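Local coordinates for protein succinyl-CoA ligase (ADP-forming) subunit alpha (Methanosaeta concilii, PDB 6HXI) that binds coenzyme A and joins a CoA-ligase region to a mainly helical module related to the C-terminal domain of citrate synthase, at residues K4-L8 with R218-P223; C171-K177 with I225-L231; S429-L435 with I588-K592; L439-L443 with S581-I585; D456-F461 with I485-G489. All coordinates share one frame; numbering follows the deposited sequence. Where two conformers were deposited one is given.

Contact 1 of 5, residues K4-L8 with R218-P223; sequences KDYVL and RYERNP
One face of the Y6 ring lies against the backbone where helix 212-221 ends: N222 CA sits 3.9 Å from the ring centroid, 23° off the normal, a CH-pi contact, and R221 O lies over the same face, also off centre. K4 N is over the opposite face. Beyond the ring, P223 CD reaches Y6 OH at 3.5 Å. The R218 guanidinium has L8 CD1 above one face, 3.6 Å from NE, while Y6 O comes in at its edge. There R218 NH1 donates to Y6 O at 2.8 Å, with the oxygen almost in the guanidinium plane. Water 1 also donates to Y6 O and accepts from N222 ND2. The bend of the R218 chain at chi3 (-54°) folds the guanidinium back to this carbonyl; its NH1 forms a salt bridge with E198. D5 OD2 and R221 NH1, 4.2 Å apart, are too distant for a salt bridge but probably attract. The N-terminal turn is pinned through a backbone carbonyl, by an arginine whose charge E198 probably helps balance.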
# COMPACT_ATOMS: atom_id res chain seq x y z
N LYS B 4 -34.04 -54.43 -13.09
CA LYS B 4 -33.95 -53.00 -12.82
C LYS B 4 -33.88 -52.73 -11.31
O LYS B 4 -32.97 -52.02 -10.87
CB LYS B 4 -35.11 -52.24 -13.49
CG LYS B 4 -34.97 -52.16 -15.01
CD LYS B 4 -36.32 -51.98 -15.72
CE LYS B 4 -36.27 -52.43 -17.17
NZ LYS B 4 -35.49 -51.49 -18.03
N ASP B 5 -34.83 -53.30 -10.53
CA ASP B 5 -34.91 -53.19 -9.06
C ASP B 5 -33.68 -53.82 -8.37
O ASP B 5 -33.22 -53.30 -7.36
CB ASP B 5 -36.21 -53.84 -8.53
CG ASP B 5 -37.48 -53.34 -9.20
OD1 ASP B 5 -37.78 -52.13 -9.10
OD2 ASP B 5 -38.19 -54.17 -9.84
N TYR B 6 -33.16 -54.93 -8.94
CA TYR B 6 -31.98 -55.63 -8.44
C TYR B 6 -30.66 -54.86 -8.65
O TYR B 6 -29.69 -55.12 -7.94
CB TYR B 6 -31.89 -57.05 -9.04
CG TYR B 6 -31.86 -57.11 -10.55
CD1 TYR B 6 -30.67 -56.91 -11.25
CD2 TYR B 6 -32.99 -57.47 -11.28
CE1 TYR B 6 -30.62 -57.01 -12.64
CE2 TYR B 6 -32.95 -57.59 -12.67
CZ TYR B 6 -31.77 -57.34 -13.34
OH TYR B 6 -31.71 -57.42 -14.71
N VAL B 7 -30.62 -53.93 -9.61
CA VAL B 7 -29.42 -53.12 -9.89
C VAL B 7 -29.30 -51.99 -8.84
O VAL B 7 -30.20 -51.15 -8.71
CB VAL B 7 -29.38 -52.55 -11.33
CG1 VAL B 7 -28.13 -51.71 -11.55
CG2 VAL B 7 -29.45 -53.66 -12.37
N LEU B 8 -28.17 -51.95 -8.11
CA LEU B 8 -27.97 -50.86 -7.16
C LEU B 8 -27.30 -49.73 -7.93
O LEU B 8 -27.87 -48.64 -8.02
CB LEU B 8 -27.14 -51.31 -5.97
CG LEU B 8 -27.53 -50.78 -4.58
CD1 LEU B 8 -28.89 -51.31 -4.14
CD2 LEU B 8 -26.50 -51.22 -3.56
N ARG B 218 -30.98 -59.43 -4.26
CA ARG B 218 -30.75 -58.68 -5.49
C ARG B 218 -29.82 -59.48 -6.41
O ARG B 218 -30.03 -59.49 -7.62
CB ARG B 218 -30.10 -57.33 -5.21
CG ARG B 218 -31.00 -56.25 -4.63
CD ARG B 218 -30.33 -54.89 -4.65
NE ARG B 218 -29.02 -54.88 -3.98
CZ ARG B 218 -27.85 -54.94 -4.61
NH1 ARG B 218 -27.80 -55.05 -5.93
NH2 ARG B 218 -26.72 -54.93 -3.92
N TYR B 219 -28.78 -60.14 -5.85
CA TYR B 219 -27.84 -60.94 -6.63
C TYR B 219 -28.54 -62.14 -7.26
O TYR B 219 -28.17 -62.55 -8.36
CB TYR B 219 -26.66 -61.43 -5.77
CG TYR B 219 -25.88 -60.36 -5.05
CD1 TYR B 219 -25.82 -59.06 -5.53
CD2 TYR B 219 -25.13 -60.67 -3.91
CE1 TYR B 219 -25.08 -58.07 -4.88
CE2 TYR B 219 -24.38 -59.69 -3.25
CZ TYR B 219 -24.35 -58.40 -3.75
OH TYR B 219 -23.61 -57.44 -3.10
N GLU B 220 -29.56 -62.69 -6.56
CA GLU B 220 -30.37 -63.84 -6.99
C GLU B 220 -31.25 -63.52 -8.20
O GLU B 220 -31.55 -64.42 -9.00
CB GLU B 220 -31.26 -64.33 -5.84
CG GLU B 220 -30.94 -65.75 -5.40
CD GLU B 220 -31.37 -66.89 -6.32
OE1 GLU B 220 -32.59 -67.06 -6.55
OE2 GLU B 220 -30.48 -67.66 -6.74
N ARG B 221 -31.67 -62.24 -8.32
CA ARG B 221 -32.49 -61.74 -9.42
C ARG B 221 -31.64 -61.30 -10.61
O ARG B 221 -32.11 -61.42 -11.75
CB ARG B 221 -33.37 -60.58 -8.95
CG ARG B 221 -34.53 -60.98 -8.02
CD ARG B 221 -35.46 -59.79 -7.73
NE ARG B 221 -34.78 -58.71 -7.00
CZ ARG B 221 -35.27 -57.48 -6.85
NH1 ARG B 221 -36.44 -57.15 -7.38
NH2 ARG B 221 -34.58 -56.57 -6.18
N ASN B 222 -30.40 -60.82 -10.36
CA ASN B 222 -29.48 -60.36 -11.40
C ASN B 222 -28.97 -61.50 -12.30
O ASN B 222 -28.28 -62.39 -11.81
CB ASN B 222 -28.31 -59.55 -10.80
CG ASN B 222 -27.57 -58.66 -11.79
OD1 ASN B 222 -27.59 -58.84 -13.02
ND2 ASN B 222 -26.86 -57.67 -11.26
N PRO B 223 -29.27 -61.47 -13.62
CA PRO B 223 -28.79 -62.54 -14.52
C PRO B 223 -27.27 -62.59 -14.70
O PRO B 223 -26.74 -63.67 -14.93
CB PRO B 223 -29.49 -62.24 -15.86
CG PRO B 223 -30.54 -61.23 -15.56
CD PRO B 223 -30.09 -60.47 -14.35
O HOH W 1 -27.67 -56.86 -8.46

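Contact 2 of 5, residues C171-K177 with I225-L231; sequences CVGFVSK and IKMIACL
C171 O takes two backbone N-H groups at once, K226 N at 3.0 Å in the carbonyl plane and M227 N at 3.2 Å, tilted 30° out of it. This double grip sets the start of a parallel pairing between strands 172-176 and 227-233. From there the bonds alternate in direction: G173 N to M227 O is the shortest at 2.8 Å, followed by A229 N to G173 O, V175 N to A229 O and L231 N to V175 O. At the far end K177 N reaches L231 O only weakly, and water 2 links the same two atoms.

V172, F174, M227, A229 and L231 share one face of the sheet. V172 and M227 run side by side, with V172 CG2 3.9 Å from M227 SD. F174 CG is anti to the backbone N (chi1 -174°), which swings the ring over to the partner strand: CD1 is 3.8 Å from A229 CB, which lies at the ring edge, and CZ meets L231 CB. On the other face V175 CG1 packs on C230 CB at 3.6 Å, while G173 leaves room for I225 CG2 beside its N. Helices 179-192 and 308-322 cover the F174 face and helix 212-221 the V175 face, so these neighbouring strands form part of the core of a flavodoxin-like, three-layered alpha/beta domain of the CoA-ligase family.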
# COMPACT_ATOMS: atom_id res chain seq x y z
N CYS B 171 -18.53 -62.67 -12.23
CA CYS B 171 -19.81 -63.35 -11.99
C CYS B 171 -20.20 -63.44 -10.52
O CYS B 171 -21.27 -63.99 -10.21
CB CYS B 171 -19.78 -64.73 -12.63
SG CYS B 171 -18.86 -65.96 -11.65
N VAL B 172 -19.34 -62.95 -9.60
CA VAL B 172 -19.55 -63.08 -8.15
C VAL B 172 -20.29 -61.90 -7.52
O VAL B 172 -19.89 -60.76 -7.68
CB VAL B 172 -18.22 -63.39 -7.39
CG1 VAL B 172 -18.48 -63.79 -5.94
CG2 VAL B 172 -17.41 -64.47 -8.12
N GLY B 173 -21.34 -62.22 -6.77
CA GLY B 173 -22.11 -61.26 -5.98
C GLY B 173 -21.65 -61.40 -4.56
O GLY B 173 -21.86 -62.45 -3.95
N PHE B 174 -20.94 -60.39 -4.04
CA PHE B 174 -20.33 -60.43 -2.70
C PHE B 174 -20.97 -59.50 -1.64
O PHE B 174 -21.20 -58.32 -1.92
CB PHE B 174 -18.81 -60.14 -2.79
CG PHE B 174 -18.13 -60.32 -1.45
CD1 PHE B 174 -17.88 -61.59 -0.95
CD2 PHE B 174 -17.84 -59.22 -0.66
CE1 PHE B 174 -17.33 -61.75 0.32
CE2 PHE B 174 -17.30 -59.38 0.62
CZ PHE B 174 -17.03 -60.64 1.10
N VAL B 175 -21.12 -60.00 -0.40
CA VAL B 175 -21.63 -59.19 0.72
C VAL B 175 -20.90 -59.55 2.05
O VAL B 175 -20.73 -60.73 2.39
CB VAL B 175 -23.19 -59.21 0.83
CG1 VAL B 175 -23.72 -60.56 1.27
CG2 VAL B 175 -23.72 -58.10 1.73
N SER B 176 -20.46 -58.53 2.77
CA SER B 176 -19.80 -58.72 4.06
C SER B 176 -20.35 -57.74 5.11
O SER B 176 -21.21 -56.91 4.80
CB SER B 176 -18.29 -58.58 3.92
OG SER B 176 -17.91 -57.25 3.61
N LYS B 177 -19.87 -57.85 6.34
CA LYS B 177 -20.18 -56.90 7.40
C LYS B 177 -19.01 -55.90 7.42
O LYS B 177 -19.22 -54.70 7.37
CB LYS B 177 -20.35 -57.60 8.75
CG LYS B 177 -21.80 -57.90 9.06
CD LYS B 177 -21.96 -59.06 10.02
CE LYS B 177 -23.42 -59.20 10.40
NZ LYS B 177 -23.67 -60.28 11.40
N ILE B 225 -24.91 -62.23 -12.45
CA ILE B 225 -24.37 -62.94 -11.29
C ILE B 225 -24.79 -64.42 -11.33
O ILE B 225 -25.98 -64.72 -11.41
CB ILE B 225 -24.80 -62.23 -9.96
CG1 ILE B 225 -24.09 -60.86 -9.81
CG2 ILE B 225 -24.57 -63.13 -8.71
CD1 ILE B 225 -24.77 -59.83 -8.91
N LYS B 226 -23.79 -65.33 -11.27
CA LYS B 226 -23.99 -66.78 -11.27
C LYS B 226 -23.51 -67.39 -9.94
O LYS B 226 -23.75 -68.56 -9.66
CB LYS B 226 -23.19 -67.42 -12.44
CG LYS B 226 -23.18 -66.64 -13.75
CD LYS B 226 -24.50 -66.68 -14.51
CE LYS B 226 -24.41 -65.97 -15.82
NZ LYS B 226 -25.75 -65.84 -16.45
N MET B 227 -22.83 -66.59 -9.11
CA MET B 227 -22.23 -67.05 -7.86
C MET B 227 -22.42 -66.03 -6.74
O MET B 227 -22.21 -64.83 -6.97
CB MET B 227 -20.74 -67.20 -8.15
CG MET B 227 -20.08 -68.32 -7.47
SD MET B 227 -18.34 -68.27 -7.95
CE MET B 227 -17.62 -68.43 -6.38
N ILE B 228 -22.80 -66.49 -5.53
CA ILE B 228 -22.95 -65.59 -4.36
C ILE B 228 -21.91 -65.97 -3.29
O ILE B 228 -21.62 -67.14 -3.08
CB ILE B 228 -24.41 -65.47 -3.81
CG1 ILE B 228 -25.45 -65.29 -4.96
CG2 ILE B 228 -24.52 -64.31 -2.78
CD1 ILE B 228 -26.94 -65.51 -4.58
N ALA B 229 -21.29 -64.97 -2.68
CA ALA B 229 -20.28 -65.20 -1.64
C ALA B 229 -20.53 -64.25 -0.49
O ALA B 229 -20.75 -63.07 -0.73
CB ALA B 229 -18.88 -64.99 -2.21
N CYS B 230 -20.52 -64.75 0.76
CA CYS B 230 -20.67 -63.82 1.88
C CYS B 230 -19.78 -64.15 3.06
O CYS B 230 -19.35 -65.28 3.23
CB CYS B 230 -22.12 -63.63 2.30
SG CYS B 230 -22.85 -65.07 3.09
N LEU B 231 -19.47 -63.12 3.82
CA LEU B 231 -18.61 -63.20 4.99
C LEU B 231 -19.31 -62.47 6.14
O LEU B 231 -19.45 -61.26 6.09
CB LEU B 231 -17.26 -62.55 4.66
CG LEU B 231 -16.12 -62.71 5.66
CD1 LEU B 231 -15.64 -64.15 5.74
CD2 LEU B 231 -14.95 -61.76 5.30
O HOH W 2 -17.72 -59.45 7.13

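Contact 3 of 5, residues S429-L435 with I588-K592; sequences SCAGKDL and ILDQK
The polar part rests on two side-chain donors. S429 OG gives its hydrogen to I588 O at 2.7 Å, an oxygen that also accepts K592 N within its own helix; chi1 of -164° turns the hydroxyl toward that helix. K592 stretches across with its chain extended to chi3, then bends at chi4 (-53°) to bring NZ 2.7 Å from K433 O, with a weak second bond to S429 O at 3.4 Å. The ammonium ties down the turn where helix 420-430 ends in a Schellman motif with G432 at C-prime.

The apolar pairs are L435 CD1 with L589 CD2 (4.0 Å) and L435 CG with I588 CG2 (4.3 Å). K592 CG passes 3.5 Å from S429 OG and I588 CD1 3.7 Å from L435 O, both carbon-to-oxygen van der Waals contacts; C430 SG approaches Q591 OE1, which bonds to S596.

L435 and L589 also meet the third subunit and K433 NZ bonds to L444 of the second, while helix 571-594 packs against the link between helices 420-430 and 435-443.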
# COMPACT_ATOMS: atom_id res chain seq x y z
N SER B 429 -8.45 7.37 6.78
CA SER B 429 -9.40 7.02 7.86
C SER B 429 -10.67 7.88 7.74
O SER B 429 -11.76 7.36 7.85
CB SER B 429 -8.77 7.18 9.24
OG SER B 429 -9.53 6.51 10.24
N CYS B 430 -10.52 9.16 7.45
CA CYS B 430 -11.64 10.09 7.25
C CYS B 430 -12.45 9.72 5.97
O CYS B 430 -13.63 10.02 5.89
CB CYS B 430 -11.15 11.53 7.19
SG CYS B 430 -10.56 12.17 8.78
N ALA B 431 -11.81 9.03 5.01
CA ALA B 431 -12.46 8.56 3.80
C ALA B 431 -13.17 7.21 4.05
O ALA B 431 -13.64 6.57 3.10
CB ALA B 431 -11.45 8.43 2.67
N GLY B 432 -13.23 6.80 5.32
CA GLY B 432 -13.89 5.58 5.78
C GLY B 432 -13.16 4.33 5.44
O GLY B 432 -13.77 3.28 5.37
N LYS B 433 -11.85 4.42 5.24
CA LYS B 433 -11.08 3.20 4.93
C LYS B 433 -10.79 2.36 6.18
O LYS B 433 -10.72 2.91 7.27
CB LYS B 433 -9.79 3.54 4.17
CG LYS B 433 -10.06 4.11 2.74
CD LYS B 433 -10.98 3.32 1.89
CE LYS B 433 -10.59 1.88 1.59
NZ LYS B 433 -9.36 1.78 0.83
N ASP B 434 -10.61 1.03 6.02
CA ASP B 434 -10.28 0.13 7.12
C ASP B 434 -8.89 0.50 7.67
O ASP B 434 -8.15 1.23 7.01
CB ASP B 434 -10.30 -1.34 6.61
CG ASP B 434 -9.33 -1.57 5.48
OD1 ASP B 434 -9.62 -1.12 4.33
OD2 ASP B 434 -8.24 -2.04 5.75
N LEU B 435 -8.53 0.00 8.87
CA LEU B 435 -7.27 0.26 9.51
C LEU B 435 -6.05 -0.05 8.61
O LEU B 435 -5.14 0.76 8.52
CB LEU B 435 -7.18 -0.53 10.87
CG LEU B 435 -6.02 -0.17 11.82
CD1 LEU B 435 -6.33 -0.61 13.26
CD2 LEU B 435 -4.70 -0.88 11.42
N ILE B 588 -5.45 6.70 13.09
CA ILE B 588 -6.56 6.11 12.31
C ILE B 588 -7.75 5.81 13.23
O ILE B 588 -8.88 6.12 12.87
CB ILE B 588 -6.04 4.81 11.66
CG1 ILE B 588 -5.04 5.11 10.53
CG2 ILE B 588 -7.24 3.92 11.22
CD1 ILE B 588 -4.12 3.92 10.23
N LEU B 589 -7.49 5.15 14.39
CA LEU B 589 -8.49 4.75 15.38
C LEU B 589 -9.14 5.96 16.04
O LEU B 589 -10.34 5.94 16.31
CB LEU B 589 -7.85 3.84 16.46
CG LEU B 589 -7.40 2.44 16.02
CD1 LEU B 589 -6.49 1.81 17.07
CD2 LEU B 589 -8.57 1.51 15.73
N ASP B 590 -8.34 7.01 16.28
CA ASP B 590 -8.77 8.27 16.87
C ASP B 590 -9.83 8.91 15.97
O ASP B 590 -10.86 9.32 16.48
CB ASP B 590 -7.57 9.20 17.10
CG ASP B 590 -7.84 10.44 17.97
OD1 ASP B 590 -8.75 10.38 18.81
OD2 ASP B 590 -7.11 11.44 17.83
N GLN B 591 -9.59 8.97 14.64
CA GLN B 591 -10.56 9.54 13.69
C GLN B 591 -11.83 8.67 13.64
O GLN B 591 -12.93 9.19 13.55
CB GLN B 591 -9.91 9.73 12.29
CG GLN B 591 -8.64 10.65 12.27
CD GLN B 591 -8.92 12.00 12.88
OE1 GLN B 591 -9.91 12.63 12.56
NE2 GLN B 591 -8.13 12.43 13.86
N LYS B 592 -11.69 7.34 13.77
CA LYS B 592 -12.82 6.45 13.82
C LYS B 592 -13.66 6.71 15.08
O LYS B 592 -14.86 6.92 14.93
CB LYS B 592 -12.36 4.99 13.61
CG LYS B 592 -11.97 4.83 12.09
CD LYS B 592 -11.74 3.44 11.57
CE LYS B 592 -11.29 3.45 10.11
NZ LYS B 592 -12.20 4.22 9.15

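Contact 4 of 5, residues L439-L443 with S581-I585; sequences LCSGL and SIGLI
L439 CD1 bears on L584 CB at 3.7 Å and on I585 CG1 at 4.0 Å, the L439 and L584 side chains crossing at about a right angle. L439 has CG anti to its backbone nitrogen (chi1 172°), and this carries the branch across to the partner helix. L443 takes the other common rotamer, CG anti to the carbonyl carbon, and directs CD2 to L584 CD2 at 3.7 Å. The pairing is a helix-helix packing within the citrate synthase-like module: the segments 439-443 and 581-585 cross at 131° with their axes 9.8 Å apart, and no hydrogen bond joins them. L584, whose CB points at the partner helix, has an unusual chi1 of -91°; its CD2 rests against the backbone of G442, 3.9 Å from that residue's C, where the glycine has no side chain to intervene. S581 OG bonds to A577 O in its own helix and lies in van der Waals contact with L443 CD2 at 3.5 Å. L443 of the third subunit packs on L443, and W392 of that subunit on I585.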
# COMPACT_ATOMS: atom_id res chain seq x y z
N LEU B 439 -3.39 2.52 7.21
CA LEU B 439 -2.01 2.39 7.68
C LEU B 439 -1.02 2.42 6.54
O LEU B 439 -0.08 3.23 6.57
CB LEU B 439 -1.83 1.11 8.51
CG LEU B 439 -0.38 0.75 8.91
CD1 LEU B 439 0.22 1.80 9.89
CD2 LEU B 439 -0.34 -0.63 9.52
N CYS B 440 -1.23 1.57 5.52
CA CYS B 440 -0.35 1.57 4.34
C CYS B 440 -0.39 2.88 3.60
O CYS B 440 0.63 3.28 3.05
CB CYS B 440 -0.67 0.40 3.43
SG CYS B 440 -0.48 -1.18 4.27
N SER B 441 -1.53 3.54 3.52
CA SER B 441 -1.59 4.88 2.88
C SER B 441 -0.55 5.80 3.58
O SER B 441 0.15 6.52 2.89
CB SER B 441 -2.98 5.50 2.99
OG SER B 441 -3.05 6.62 2.12
N GLY B 442 -0.48 5.76 4.93
CA GLY B 442 0.47 6.51 5.76
C GLY B 442 1.90 6.01 5.62
O GLY B 442 2.83 6.80 5.39
N LEU B 443 2.10 4.71 5.66
CA LEU B 443 3.46 4.13 5.56
C LEU B 443 4.15 4.39 4.25
O LEU B 443 5.38 4.45 4.20
CB LEU B 443 3.42 2.61 5.85
CG LEU B 443 3.14 2.16 7.26
CD1 LEU B 443 3.04 0.67 7.31
CD2 LEU B 443 4.23 2.53 8.19
N SER B 581 4.33 3.04 13.02
CA SER B 581 3.08 2.31 12.79
C SER B 581 2.17 2.44 13.97
O SER B 581 0.97 2.45 13.81
CB SER B 581 3.36 0.82 12.57
OG SER B 581 3.74 0.78 11.20
N ILE B 582 2.75 2.45 15.14
CA ILE B 582 2.04 2.61 16.38
C ILE B 582 1.23 3.89 16.35
O ILE B 582 0.07 3.83 16.72
CB ILE B 582 3.02 2.61 17.62
CG1 ILE B 582 3.70 1.25 17.76
CG2 ILE B 582 2.24 2.93 18.90
CD1 ILE B 582 4.96 1.20 18.71
N GLY B 583 1.87 5.03 16.09
CA GLY B 583 1.14 6.31 16.09
C GLY B 583 0.21 6.42 14.90
O GLY B 583 -0.88 7.00 14.99
N LEU B 584 0.57 5.78 13.79
CA LEU B 584 -0.31 5.77 12.56
C LEU B 584 -1.63 5.05 12.87
O LEU B 584 -2.68 5.63 12.69
CB LEU B 584 0.38 5.21 11.31
CG LEU B 584 1.14 6.12 10.32
CD1 LEU B 584 1.90 7.25 10.97
CD2 LEU B 584 2.07 5.30 9.44
N ILE B 585 -1.56 3.85 13.44
CA ILE B 585 -2.72 3.06 13.91
C ILE B 585 -3.50 3.91 14.95
O ILE B 585 -4.71 4.03 14.87
CB ILE B 585 -2.24 1.69 14.48
CG1 ILE B 585 -1.70 0.77 13.30
CG2 ILE B 585 -3.41 1.00 15.23
CD1 ILE B 585 -0.77 -0.39 13.70

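Contact 5 of 5, residues D456-F461 with I485-G489; sequences DAAREF and IPGIG. With COA (coenzyme A), chain G.
F461 CB leaves helix 453-466 with CG anti to the carbonyl carbon (chi1 -79°), which leads the ring alongside the turn at 485-488. CD1 is still 4.1 Å from P486 O. At CE1 the ring comes closest: P486 O lies 3.3 Å away in the ring plane, an edge approach of carbon to carbonyl oxygen, and I485 CG2 is at 3.5 Å. The tip atom CZ also touches I485 CG2 and, near the ring plane, approaches I488 CG1 at 4.1 Å. F474 adds an edge-to-face ring contact, and L518, A522 and V525 of helix 517-530 pack on the same phenyl group.

The turn from I485 to I488 is a type II beta turn, with G487 at positive phi packing by its CA on A457 CB. P486 is the part of the turn laid on the helix: its CB is 3.5 Å from D456 CB, and its CG reaches E460 CG at 3.9 Å, the two side chains crossing at about a right angle.

Coenzyme A lies at the turn, with I485 N 3.0 Å from N1A and I488 O 3.0 Å from N6A of its adenine. I485 and I488 side chains also touch the adenine ring, and the same coenzyme is hydrogen-bonded to S89, S92 and R91 of the third subunit.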
# COMPACT_ATOMS: atom_id res chain seq x y z
N ASP B 456 20.45 8.38 5.92
CA ASP B 456 21.39 9.36 5.35
C ASP B 456 22.40 9.77 6.38
O ASP B 456 23.56 9.86 6.00
CB ASP B 456 20.70 10.64 4.85
CG ASP B 456 19.76 10.54 3.68
OD1 ASP B 456 19.83 9.53 2.94
OD2 ASP B 456 18.96 11.50 3.47
N ALA B 457 21.97 10.00 7.66
CA ALA B 457 22.89 10.39 8.74
C ALA B 457 23.85 9.27 9.04
O ALA B 457 25.06 9.52 9.10
CB ALA B 457 22.14 10.78 10.01
N ALA B 458 23.34 8.04 9.20
CA ALA B 458 24.21 6.87 9.41
C ALA B 458 25.27 6.78 8.28
O ALA B 458 26.44 6.71 8.58
CB ALA B 458 23.37 5.60 9.49
N ARG B 459 24.83 6.89 7.03
CA ARG B 459 25.62 6.82 5.80
C ARG B 459 26.72 7.88 5.75
O ARG B 459 27.90 7.53 5.67
CB ARG B 459 24.66 7.01 4.61
CG ARG B 459 25.17 6.58 3.25
CD ARG B 459 24.08 5.85 2.45
NE ARG B 459 22.75 6.46 2.56
CZ ARG B 459 21.61 5.79 2.45
NH1 ARG B 459 20.45 6.43 2.54
NH2 ARG B 459 21.62 4.49 2.23
N GLU B 460 26.33 9.17 5.82
CA GLU B 460 27.22 10.32 5.73
C GLU B 460 28.21 10.44 6.86
O GLU B 460 29.38 10.72 6.59
CB GLU B 460 26.43 11.64 5.56
CG GLU B 460 25.82 11.80 4.16
CD GLU B 460 26.68 11.42 2.96
OE1 GLU B 460 26.18 10.69 2.07
OE2 GLU B 460 27.85 11.85 2.90
N PHE B 461 27.75 10.25 8.13
CA PHE B 461 28.66 10.31 9.28
C PHE B 461 29.65 9.15 9.27
O PHE B 461 30.82 9.37 9.53
CB PHE B 461 27.89 10.40 10.61
CG PHE B 461 27.36 11.79 10.94
CD1 PHE B 461 26.21 12.28 10.32
CD2 PHE B 461 28.05 12.62 11.81
CE1 PHE B 461 25.74 13.57 10.61
CE2 PHE B 461 27.56 13.91 12.10
CZ PHE B 461 26.41 14.36 11.52
N ILE B 485 23.70 18.81 6.21
CA ILE B 485 24.11 17.56 6.83
C ILE B 485 22.88 16.83 7.34
O ILE B 485 22.15 17.40 8.17
CB ILE B 485 25.21 17.72 7.92
CG1 ILE B 485 26.49 18.35 7.32
CG2 ILE B 485 25.50 16.36 8.55
CD1 ILE B 485 27.43 18.96 8.39
N PRO B 486 22.62 15.59 6.86
CA PRO B 486 21.46 14.84 7.37
C PRO B 486 21.67 14.51 8.86
O PRO B 486 22.79 14.22 9.27
CB PRO B 486 21.42 13.60 6.48
CG PRO B 486 22.82 13.41 6.02
CD PRO B 486 23.42 14.78 5.92
N GLY B 487 20.61 14.67 9.65
CA GLY B 487 20.65 14.45 11.08
C GLY B 487 21.04 15.68 11.88
O GLY B 487 21.08 15.64 13.11
N ILE B 488 21.27 16.80 11.18
CA ILE B 488 21.64 18.09 11.77
C ILE B 488 20.54 19.09 11.49
O ILE B 488 20.15 19.23 10.34
CB ILE B 488 23.05 18.60 11.27
CG1 ILE B 488 24.21 17.79 11.88
CG2 ILE B 488 23.26 20.15 11.52
CD1 ILE B 488 24.55 18.02 13.46
N GLY B 489 20.10 19.80 12.54
CA GLY B 489 19.12 20.87 12.44
C GLY B 489 17.75 20.59 13.01
O GLY B 489 17.22 19.48 12.89
N1A COA G . 23.80 21.12 8.13
C2A COA G . 24.92 21.84 8.05
N3A COA G . 25.06 23.17 7.98
C4A COA G . 23.86 23.78 7.94
C5A COA G . 22.62 23.16 8.01
C6A COA G . 22.61 21.76 8.15
N6A COA G . 21.50 21.05 8.33
N7A COA G . 21.61 24.09 7.84
C8A COA G . 22.24 25.23 7.69
N9A COA G . 23.61 25.11 7.73
C1B COA G . 24.60 26.17 7.55
C2B COA G . 24.50 26.96 6.25
O2B COA G . 25.12 26.26 5.17
C3B COA G . 25.25 28.23 6.64
O3B COA G . 26.68 28.05 6.58
P3B COA G . 27.72 29.24 6.33
O7A COA G . 27.42 30.29 7.34
O8A COA G . 29.07 28.63 6.47
O9A COA G . 27.51 29.68 4.87
C4B COA G . 24.96 28.40 8.13
O4B COA G . 24.45 27.13 8.58
C5B COA G . 24.00 29.50 8.49
O5B COA G . 22.89 29.43 7.57
P1A COA G . 22.23 30.77 6.91
O1A COA G . 20.89 30.56 6.31
O2A COA G . 23.20 31.49 5.99
O3A COA G . 22.13 31.57 8.29
P2A COA G . 21.46 32.88 8.91
O4A COA G . 20.12 32.55 9.43
O5A COA G . 22.38 33.30 10.03
O6A COA G . 21.39 33.99 7.73
CBP COA G . 21.98 36.35 7.63
CCP COA G . 22.47 34.91 7.48
CDP COA G . 23.15 37.29 7.32
CEP COA G . 20.81 36.66 6.67
CAP COA G . 21.49 36.56 9.09
OAP COA G . 22.42 36.04 10.02
C9P COA G . 21.13 37.99 9.50
O9P COA G . 20.03 38.45 9.20
N8P COA G . 22.05 38.67 10.19
C7P COA G . 21.89 40.07 10.56
C6P COA G . 22.90 40.95 9.87
C5P COA G . 22.80 42.39 10.32
O5P COA G . 22.41 42.67 11.46
N4P COA G . 23.14 43.32 9.43
C3P COA G . 23.00 44.75 9.67
C2P COA G . 21.59 45.24 9.44
S1P COA G . 21.68 47.05 9.59

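In the fold
From the N terminus, contact 1 joins the leading residues to the end of helix 212-221, closing a loop of about two hundred residues. Contact 2 opens within it, at strand 172-176, and ends beyond it at strand 227-233, so the two cross; they touch through Y219, whose OH probably bonds to F174 O. The other three open only after both have closed, on the opposite side of the chain's centre, with contact 2 and contact 3 about 71 Å apart between centres. There contact 3 spans contact 4, which encloses contact 5. Contacts 3 and 4 share helix 571-594 and touch, tying it to helices 420-430 and 435-443, while contact 5 joins helix 453-466 to a coenzyme A-binding loop.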